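Local coordinates for uncharacterized protein (Borrelia turicatae, PDB 5VJ4) that is of unknown function but is regarded as a putative surface protein of a relapsing fever spirochete, probably a lipoprotein and possibly lipid-binding, at residues K187-L192 with V215-R220; K194-D199 with D208-A213. All coordinates share one frame; numbering follows the deposited sequence.

Contact 1 (K187-L192 with V215-R220); sequences KRYDGL and VYYAPR
Tyr217 turns an edge of its ring toward the face of Tyr189; it packs on both Tyr189 and Leu192 and has the largest area buried by the contact. The stack is an offset edge-to-face one, with ring centroids 5.9 Å apart and planes inclined by 64°; Tyr217 CE2 lies 4.2 Å from Tyr189 CD1. CG of Tyr217 stands anti to the carbonyl carbon (chi1 -78°), which sends the ring across to helix 176-201. There its outer end crosses Leu192 at about a right angle, with Tyr217 CZ 3.7 Å from Leu192 CB and Tyr217 CE2 3.8 Å from Leu192 CD1. The far end of the Tyr189 ring reaches Arg220 in helix 218-222: Tyr189 CE2 is 3.7 Å from Arg220 CB, while Arg220 O lies at the ring edge, near its plane.

The extended Arg220 chain runs back along its own segment toward Tyr217. Arg220 NH1 sits 3.1 Å above the plane of the Tyr217 ring, over the centre, while Leu192 meets the hydroxyl end from the other side of the ring plane, obliquely. The buried charge is answered by salt bridges to Asp283 and Asp245, and Asp283 also takes a weak hydrogen bond with Tyr217 OH. No hydrogen bond joins the two segments directly. This is aromatic-rich side-chain packing in the core of an all-helical fold, where helix 176-201 packs against the turn leading into helix 218-222.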
ATOM      1  N   LYS A 187     -15.395   3.752  -3.201  1.00 47.39           N
ATOM      2  CA  LYS A 187     -14.746   4.563  -2.163  1.00 50.58           C
ATOM      3  C   LYS A 187     -13.229   4.741  -2.386  1.00 57.93           C
ATOM      4  O   LYS A 187     -12.706   5.870  -2.343  1.00 56.41           O
ATOM      5  CB  LYS A 187     -15.059   4.019  -0.768  1.00 66.39           C
ATOM      6  CG  LYS A 187     -16.517   4.218  -0.412  1.00 76.74           C
ATOM      7  CD  LYS A 187     -17.001   3.384   0.765  1.00 98.82           C
ATOM      8  CE  LYS A 187     -18.530   3.420   0.805  1.00123.07           C
ATOM      9  NZ  LYS A 187     -19.118   2.966   2.092  1.00144.20           N
ATOM     10  N   ARG A 188     -12.531   3.646  -2.671  1.00 48.94           N
ATOM     11  CA  ARG A 188     -11.096   3.744  -2.955  1.00 49.48           C
ATOM     12  C   ARG A 188     -10.847   4.764  -4.066  1.00 48.67           C
ATOM     13  O   ARG A 188      -9.996   5.645  -3.931  1.00 45.09           O
ATOM     14  CB  ARG A 188     -10.489   2.383  -3.305  1.00 47.06           C
ATOM     15  CG  ARG A 188     -10.790   1.300  -2.300  1.00 45.15           C
ATOM     16  CD  ARG A 188      -9.778   0.173  -2.314  1.00 61.44           C
ATOM     17  NE  ARG A 188     -10.197  -0.919  -1.443  1.00 72.47           N
ATOM     18  CZ  ARG A 188     -11.139  -1.812  -1.743  1.00 63.69           C
ATOM     19  NH1 ARG A 188     -11.788  -1.773  -2.917  1.00 54.59           N
ATOM     20  NH2 ARG A 188     -11.435  -2.744  -0.850  1.00 66.49           N
ATOM     21  N   TYR A 189     -11.641   4.681  -5.129  1.00 44.83           N
ATOM     22  CA  TYR A 189     -11.475   5.592  -6.230  1.00 54.70           C
ATOM     23  C   TYR A 189     -11.715   7.047  -5.788  1.00 65.84           C
ATOM     24  O   TYR A 189     -10.905   7.942  -6.147  1.00 55.20           O
ATOM     25  CB  TYR A 189     -12.358   5.206  -7.395  1.00 56.57           C
ATOM     26  CG  TYR A 189     -12.015   3.925  -8.142  1.00 53.89           C
ATOM     27  CD1 TYR A 189     -10.791   3.275  -7.989  1.00 68.76           C
ATOM     28  CD2 TYR A 189     -12.927   3.393  -9.057  1.00 52.99           C
ATOM     29  CE1 TYR A 189     -10.505   2.112  -8.707  1.00 59.02           C
ATOM     30  CE2 TYR A 189     -12.632   2.266  -9.790  1.00 55.89           C
ATOM     31  CZ  TYR A 189     -11.431   1.621  -9.608  1.00 57.93           C
ATOM     32  OH  TYR A 189     -11.199   0.486 -10.347  1.00 74.18           O
ATOM     33  N   ASP A 190     -12.774   7.266  -4.984  1.00 46.42           N
ATOM     34  CA  ASP A 190     -13.019   8.583  -4.348  1.00 47.15           C
ATOM     35  C   ASP A 190     -11.748   9.109  -3.701  1.00 47.10           C
ATOM     36  O   ASP A 190     -11.273  10.212  -4.028  1.00 55.09           O
ATOM     37  CB  ASP A 190     -14.131   8.515  -3.296  1.00 54.25           C
ATOM     38  CG  ASP A 190     -15.535   8.583  -3.903  1.00 75.04           C
ATOM     39  OD1 ASP A 190     -15.672   8.998  -5.076  1.00 57.08           O
ATOM     40  OD2 ASP A 190     -16.508   8.215  -3.197  1.00 99.01           O
ATOM     41  N   GLY A 191     -11.155   8.277  -2.851  1.00 39.14           N
ATOM     42  CA  GLY A 191      -9.945   8.654  -2.140  1.00 35.65           C
ATOM     43  C   GLY A 191      -8.887   9.125  -3.085  1.00 39.49           C
ATOM     44  O   GLY A 191      -8.293  10.184  -2.880  1.00 55.40           O
ATOM     45  N   LEU A 192      -8.674   8.354  -4.149  1.00 49.69           N
ATOM     46  CA  LEU A 192      -7.585   8.648  -5.074  1.00 47.91           C
ATOM     47  C   LEU A 192      -7.847   9.968  -5.775  1.00 55.76           C
ATOM     48  O   LEU A 192      -6.939  10.802  -5.902  1.00 50.37           O
ATOM     49  CB  LEU A 192      -7.395   7.513  -6.057  1.00 44.32           C
ATOM     50  CG  LEU A 192      -6.793   6.228  -5.467  1.00 42.24           C
ATOM     51  CD1 LEU A 192      -7.144   5.076  -6.367  1.00 57.60           C
ATOM     52  CD2 LEU A 192      -5.306   6.312  -5.317  1.00 35.75           C
ATOM     53  N   VAL A 215      -9.428  12.602 -15.190  1.00 60.38           N
ATOM     54  CA  VAL A 215     -10.255  11.837 -16.124  1.00 68.51           C
ATOM     55  C   VAL A 215      -9.788  10.394 -16.298  1.00 64.85           C
ATOM     56  O   VAL A 215     -10.516   9.594 -16.866  1.00 70.47           O
ATOM     57  CB  VAL A 215     -10.434  12.494 -17.505  1.00 58.47           C
ATOM     58  CG1 VAL A 215     -11.335  13.730 -17.410  1.00 84.71           C
ATOM     59  CG2 VAL A 215      -9.088  12.780 -18.134  1.00 50.71           C
ATOM     60  N   TYR A 216      -8.592  10.070 -15.809  1.00 44.96           N
ATOM     61  CA  TYR A 216      -8.140   8.696 -15.749  1.00 37.32           C
ATOM     62  C   TYR A 216      -9.174   7.776 -15.093  1.00 54.47           C
ATOM     63  O   TYR A 216      -9.145   6.553 -15.310  1.00 71.02           O
ATOM     64  CB  TYR A 216      -6.811   8.555 -14.987  1.00 37.02           C
ATOM     65  CG  TYR A 216      -5.584   9.197 -15.616  1.00 49.19           C
ATOM     66  CD1 TYR A 216      -5.475   9.381 -16.999  1.00 44.24           C
ATOM     67  CD2 TYR A 216      -4.501   9.581 -14.824  1.00 51.73           C
ATOM     68  CE1 TYR A 216      -4.334   9.936 -17.560  1.00 46.96           C
ATOM     69  CE2 TYR A 216      -3.357  10.156 -15.381  1.00 49.97           C
ATOM     70  CZ  TYR A 216      -3.287  10.341 -16.739  1.00 48.20           C
ATOM     71  OH  TYR A 216      -2.179  10.917 -17.283  1.00 62.30           O
ATOM     72  N   TYR A 217     -10.078   8.357 -14.299  1.00 47.93           N
ATOM     73  CA  TYR A 217     -10.948   7.556 -13.438  1.00 49.39           C
ATOM     74  C   TYR A 217     -12.294   7.258 -14.084  1.00 48.78           C
ATOM     75  O   TYR A 217     -12.988   6.343 -13.660  1.00 58.29           O
ATOM     76  CB  TYR A 217     -11.061   8.172 -12.012  1.00 49.12           C
ATOM     77  CG  TYR A 217      -9.825   7.867 -11.168  1.00 49.27           C
ATOM     78  CD1 TYR A 217      -8.723   8.716 -11.190  1.00 45.26           C
ATOM     79  CD2 TYR A 217      -9.734   6.698 -10.392  1.00 47.72           C
ATOM     80  CE1 TYR A 217      -7.569   8.425 -10.458  1.00 46.20           C
ATOM     81  CE2 TYR A 217      -8.575   6.389  -9.666  1.00 47.73           C
ATOM     82  CZ  TYR A 217      -7.492   7.256  -9.703  1.00 54.19           C
ATOM     83  OH  TYR A 217      -6.339   6.980  -8.984  1.00 55.62           O
ATOM     84  N   ALA A 218     -12.657   8.019 -15.117  1.00 52.45           N
ATOM     85  CA  ALA A 218     -13.933   7.819 -15.798  1.00 49.85           C
ATOM     86  C   ALA A 218     -14.086   6.384 -16.348  1.00 68.89           C
ATOM     87  O   ALA A 218     -15.052   5.695 -15.966  1.00 63.84           O
ATOM     88  CB  ALA A 218     -14.137   8.860 -16.860  1.00 48.49           C
ATOM     89  N   PRO A 219     -13.109   5.899 -17.176  1.00 50.73           N
ATOM     90  CA  PRO A 219     -13.119   4.505 -17.566  1.00 47.97           C
ATOM     91  C   PRO A 219     -13.288   3.548 -16.390  1.00 64.05           C
ATOM     92  O   PRO A 219     -14.004   2.539 -16.516  1.00 65.67           O
ATOM     93  CB  PRO A 219     -11.719   4.306 -18.117  1.00 46.92           C
ATOM     94  CG  PRO A 219     -11.363   5.608 -18.695  1.00 47.67           C
ATOM     95  CD  PRO A 219     -11.903   6.565 -17.703  1.00 47.64           C
ATOM     96  N   ARG A 220     -12.631   3.871 -15.269  1.00 48.67           N
ATOM     97  CA  ARG A 220     -12.561   2.962 -14.153  1.00 54.88           C
ATOM     98  C   ARG A 220     -13.928   2.787 -13.504  1.00 51.86           C
ATOM     99  O   ARG A 220     -14.262   1.683 -13.056  1.00 77.87           O
ATOM    100  CB  ARG A 220     -11.459   3.363 -13.169  1.00 59.23           C
ATOM    101  CG  ARG A 220     -10.091   3.504 -13.832  1.00 58.78           C
ATOM    102  CD  ARG A 220      -9.023   4.057 -12.884  1.00 49.57           C
ATOM    103  NE  ARG A 220      -7.690   3.960 -13.452  1.00 40.92           N
ATOM    104  CZ  ARG A 220      -6.718   4.852 -13.280  1.00 68.52           C
ATOM    105  NH1 ARG A 220      -6.919   5.935 -12.557  1.00 57.26           N
ATOM    106  NH2 ARG A 220      -5.530   4.682 -13.864  1.00 72.12           N
TER

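Contact 2 (K194-D199 with D208-A213); sequences KGIGYD and DRFAQA. With SO4 (sulfate ion), chain D.
NH1 of Arg209 is gripped by two oxygens, the amide OE1 of Gln212, 3.2 Å away, and, weakly, the hydroxyl of Tyr216. The bond to Gln212 is bent, 145° at the hydrogen; it uses a lone pair of OE1 in the carbonyl plane, but OE1 itself is tilted from the guanidinium plane. Ala213 CB covers one face of the guanidinium, offset toward its rim, and NH2 is bonded to the carbonyl oxygen of Asp283, which together should restrict the group's rotation. Near the start of the same helix, Arg209 N donates an almost straight bond to sulfate O3 at 3.2 Å. Gly206 N and Arg349 NH2 also bond to this anion, which probably came from the crystallisation liquor and may be further stabilised by the helix dipole.

No hydrogen bond crosses between the segments; the contact is van der Waals packing, mostly of apolar groups. Ile196 divides its two branches between two partners: Ile196 CG2 lies 4.0 Å from Phe210 CD2, while Ile196 CD1, at the end of the extended longer branch (chi2 171°), reaches within 4.1 Å of Ala213 CB and 3.8 Å of Ala213 O. Phe210 brings its ring obliquely past Ile196 and sets an edge against the backbone of Gly197, whose CA is 4.2 Å from Phe210 CE2 and near the ring plane. Phe200 and, from helix 145-171, Ile152 and Thr156 also pack on this ring. The two helical segments run antiparallel at 173°, their axes 10.0 Å apart at closest approach. With only a short connection between helices 176-201 and 207-214, they form an alpha-alpha hairpin sealed by small and branched apolar residues and one phenylalanine.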
ATOM      1  N   LYS A 194      -9.791  12.451  -4.582  1.00 48.05           N
ATOM      2  CA  LYS A 194      -9.578  13.510  -3.580  1.00 39.18           C
ATOM      3  C   LYS A 194      -8.090  13.785  -3.384  1.00 48.15           C
ATOM      4  O   LYS A 194      -7.701  14.940  -3.223  1.00 62.51           O
ATOM      5  CB  LYS A 194     -10.303  13.226  -2.279  1.00 41.66           C
ATOM      6  CG  LYS A 194     -11.833  13.274  -2.424  1.00 46.05           C
ATOM      7  CD  LYS A 194     -12.522  12.213  -1.580  1.00 57.73           C
ATOM      8  CE  LYS A 194     -13.837  12.685  -0.960  1.00 88.32           C
ATOM      9  NZ  LYS A 194     -14.948  12.957  -1.914  1.00 74.14           N
ATOM     10  N   GLY A 195      -7.251  12.753  -3.470  1.00 45.93           N
ATOM     11  CA  GLY A 195      -5.785  12.935  -3.464  1.00 38.45           C
ATOM     12  C   GLY A 195      -5.281  13.865  -4.553  1.00 38.84           C
ATOM     13  O   GLY A 195      -4.452  14.757  -4.323  1.00 38.35           O
ATOM     14  N   ILE A 196      -5.801  13.684  -5.754  1.00 43.10           N
ATOM     15  CA  ILE A 196      -5.436  14.581  -6.852  1.00 51.84           C
ATOM     16  C   ILE A 196      -5.927  15.965  -6.478  1.00 60.03           C
ATOM     17  O   ILE A 196      -5.157  16.937  -6.565  1.00 57.22           O
ATOM     18  CB  ILE A 196      -6.020  14.118  -8.195  1.00 54.90           C
ATOM     19  CG1 ILE A 196      -5.596  12.673  -8.445  1.00 49.58           C
ATOM     20  CG2 ILE A 196      -5.591  15.048  -9.319  1.00 45.38           C
ATOM     21  CD1 ILE A 196      -6.246  11.993  -9.616  1.00 74.73           C
ATOM     22  N   GLY A 197      -7.179  16.037  -6.006  1.00 46.72           N
ATOM     23  CA  GLY A 197      -7.705  17.271  -5.392  1.00 43.96           C
ATOM     24  C   GLY A 197      -6.642  17.902  -4.488  1.00 51.00           C
ATOM     25  O   GLY A 197      -6.125  19.012  -4.783  1.00 39.02           O
ATOM     26  N   TYR A 198      -6.266  17.156  -3.441  1.00 39.19           N
ATOM     27  CA  TYR A 198      -5.252  17.608  -2.497  1.00 40.31           C
ATOM     28  C   TYR A 198      -3.997  18.134  -3.193  1.00 40.44           C
ATOM     29  O   TYR A 198      -3.617  19.285  -2.993  1.00 47.47           O
ATOM     30  CB  TYR A 198      -4.929  16.511  -1.493  1.00 46.40           C
ATOM     31  CG  TYR A 198      -3.980  16.925  -0.380  1.00 54.55           C
ATOM     32  CD1 TYR A 198      -2.617  17.133  -0.645  1.00 38.60           C
ATOM     33  CD2 TYR A 198      -4.430  17.050   0.966  1.00 56.60           C
ATOM     34  CE1 TYR A 198      -1.731  17.509   0.369  1.00 54.22           C
ATOM     35  CE2 TYR A 198      -3.543  17.411   1.995  1.00 47.36           C
ATOM     36  CZ  TYR A 198      -2.190  17.644   1.676  1.00 51.81           C
ATOM     37  OH  TYR A 198      -1.256  18.028   2.611  1.00 62.11           O
ATOM     38  N   ASP A 199      -3.371  17.329  -4.039  1.00 48.66           N
ATOM     39  CA  ASP A 199      -2.102  17.772  -4.615  1.00 58.11           C
ATOM     40  C   ASP A 199      -2.298  19.094  -5.317  1.00 51.65           C
ATOM     41  O   ASP A 199      -1.410  19.963  -5.281  1.00 53.10           O
ATOM     42  CB  ASP A 199      -1.488  16.740  -5.560  1.00 69.79           C
ATOM     43  CG  ASP A 199      -0.950  15.505  -4.838  1.00 69.39           C
ATOM     44  OD1 ASP A 199      -0.568  15.583  -3.649  1.00 95.97           O
ATOM     45  OD2 ASP A 199      -0.900  14.436  -5.482  1.00 82.50           O
ATOM     46  N   ASP A 208      -3.294  21.980 -15.492  1.00 61.14           N
ATOM     47  CA  ASP A 208      -3.130  21.017 -16.589  1.00 55.50           C
ATOM     48  C   ASP A 208      -3.087  19.582 -16.080  1.00 73.22           C
ATOM     49  O   ASP A 208      -3.796  18.713 -16.609  1.00 65.65           O
ATOM     50  CB  ASP A 208      -1.869  21.276 -17.393  1.00 71.26           C
ATOM     51  CG  ASP A 208      -1.750  22.693 -17.844  1.00 81.98           C
ATOM     52  OD1 ASP A 208      -2.624  23.130 -18.632  1.00 62.34           O
ATOM     53  OD2 ASP A 208      -0.773  23.353 -17.413  1.00 79.65           O
ATOM     54  N   ARG A 209      -2.264  19.345 -15.056  1.00 61.51           N
ATOM     55  CA  ARG A 209      -2.203  18.032 -14.445  1.00 64.68           C
ATOM     56  C   ARG A 209      -3.509  17.602 -13.791  1.00 57.00           C
ATOM     57  O   ARG A 209      -3.912  16.449 -13.942  1.00 66.08           O
ATOM     58  CB  ARG A 209      -1.039  17.904 -13.461  1.00 66.78           C
ATOM     59  CG  ARG A 209      -0.922  16.526 -12.809  1.00 69.61           C
ATOM     60  CD  ARG A 209      -0.695  15.408 -13.808  1.00 61.23           C
ATOM     61  NE  ARG A 209      -0.366  14.161 -13.129  1.00 77.11           N
ATOM     62  CZ  ARG A 209      -0.473  12.958 -13.686  1.00 72.70           C
ATOM     63  NH1 ARG A 209      -0.923  12.804 -14.934  1.00 50.74           N
ATOM     64  NH2 ARG A 209      -0.145  11.897 -12.972  1.00 72.13           N
ATOM     65  N   PHE A 210      -4.165  18.507 -13.073  1.00 51.12           N
ATOM     66  CA  PHE A 210      -5.404  18.140 -12.406  1.00 45.59           C
ATOM     67  C   PHE A 210      -6.410  17.624 -13.435  1.00 49.37           C
ATOM     68  O   PHE A 210      -7.014  16.566 -13.255  1.00 49.55           O
ATOM     69  CB  PHE A 210      -6.005  19.287 -11.579  1.00 36.27           C
ATOM     70  CG  PHE A 210      -7.371  18.970 -11.077  1.00 37.28           C
ATOM     71  CD1 PHE A 210      -8.489  19.087 -11.921  1.00 33.84           C
ATOM     72  CD2 PHE A 210      -7.559  18.495  -9.766  1.00 38.91           C
ATOM     73  CE1 PHE A 210      -9.763  18.745 -11.458  1.00 49.75           C
ATOM     74  CE2 PHE A 210      -8.846  18.147  -9.297  1.00 43.63           C
ATOM     75  CZ  PHE A 210      -9.950  18.274 -10.146  1.00 47.42           C
ATOM     76  N   ALA A 211      -6.590  18.367 -14.520  1.00 54.91           N
ATOM     77  CA  ALA A 211      -7.580  17.957 -15.527  1.00 59.12           C
ATOM     78  C   ALA A 211      -7.152  16.706 -16.268  1.00 52.65           C
ATOM     79  O   ALA A 211      -7.991  15.904 -16.642  1.00 62.13           O
ATOM     80  CB  ALA A 211      -7.857  19.080 -16.503  1.00 54.61           C
ATOM     81  N   GLN A 212      -5.842  16.552 -16.451  1.00 60.17           N
ATOM     82  CA  GLN A 212      -5.243  15.419 -17.165  1.00 51.97           C
ATOM     83  C   GLN A 212      -5.458  14.145 -16.387  1.00 61.94           C
ATOM     84  O   GLN A 212      -5.831  13.131 -16.973  1.00 69.64           O
ATOM     85  CB  GLN A 212      -3.738  15.661 -17.304  1.00 58.29           C
ATOM     86  CG  GLN A 212      -2.991  14.837 -18.325  1.00 67.40           C
ATOM     87  CD  GLN A 212      -1.518  15.205 -18.353  1.00 82.43           C
ATOM     88  OE1 GLN A 212      -0.743  14.839 -17.444  1.00 92.73           O
ATOM     89  NE2 GLN A 212      -1.113  15.939 -19.401  1.00 78.54           N
ATOM     90  N   ALA A 213      -5.253  14.245 -15.066  1.00 46.16           N
ATOM     91  CA  ALA A 213      -5.207  13.117 -14.168  1.00 48.53           C
ATOM     92  C   ALA A 213      -6.556  12.663 -13.668  1.00 54.97           C
ATOM     93  O   ALA A 213      -6.776  11.476 -13.389  1.00 56.82           O
ATOM     94  CB  ALA A 213      -4.309  13.436 -12.988  1.00 43.02           C
TER
HETATM   95  S   SO4 D 502       1.145  21.005 -14.099  1.00 63.47           S
HETATM   96  O1  SO4 D 502       2.314  21.942 -14.127  1.00 71.39           O
HETATM   97  O2  SO4 D 502       1.296  20.031 -15.212  1.00 84.13           O
HETATM   98  O3  SO4 D 502      -0.184  21.635 -14.320  1.00 67.68           O
HETATM   99  O4  SO4 D 502       1.153  20.376 -12.751  1.00 89.30           O

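In the fold
Both contacts use helix 176-201, and their centres lie 11 Å apart. Along the chain, contact 2 is nested within the loop that contact 1 closes: the chain leaves the long helix, doubles back as helix 207-214 and continues into helix 218-222, pairing with successively earlier turns of 176-201. Tyr217 CE1 packs 3.9 Å from Ile196 CD1, joining the two patches of packing, and the weak link from Tyr216 OH to Arg209 NH1 spans 3.3 Å. Asp283 of helix 263-301 serves both, through its carboxylate in contact 1 and its backbone oxygen in contact 2. The sulfate, near the start of helix 207-214, belongs to contact 2 alone. Arg188 and Tyr198, outside the packing itself, reach the second subunit.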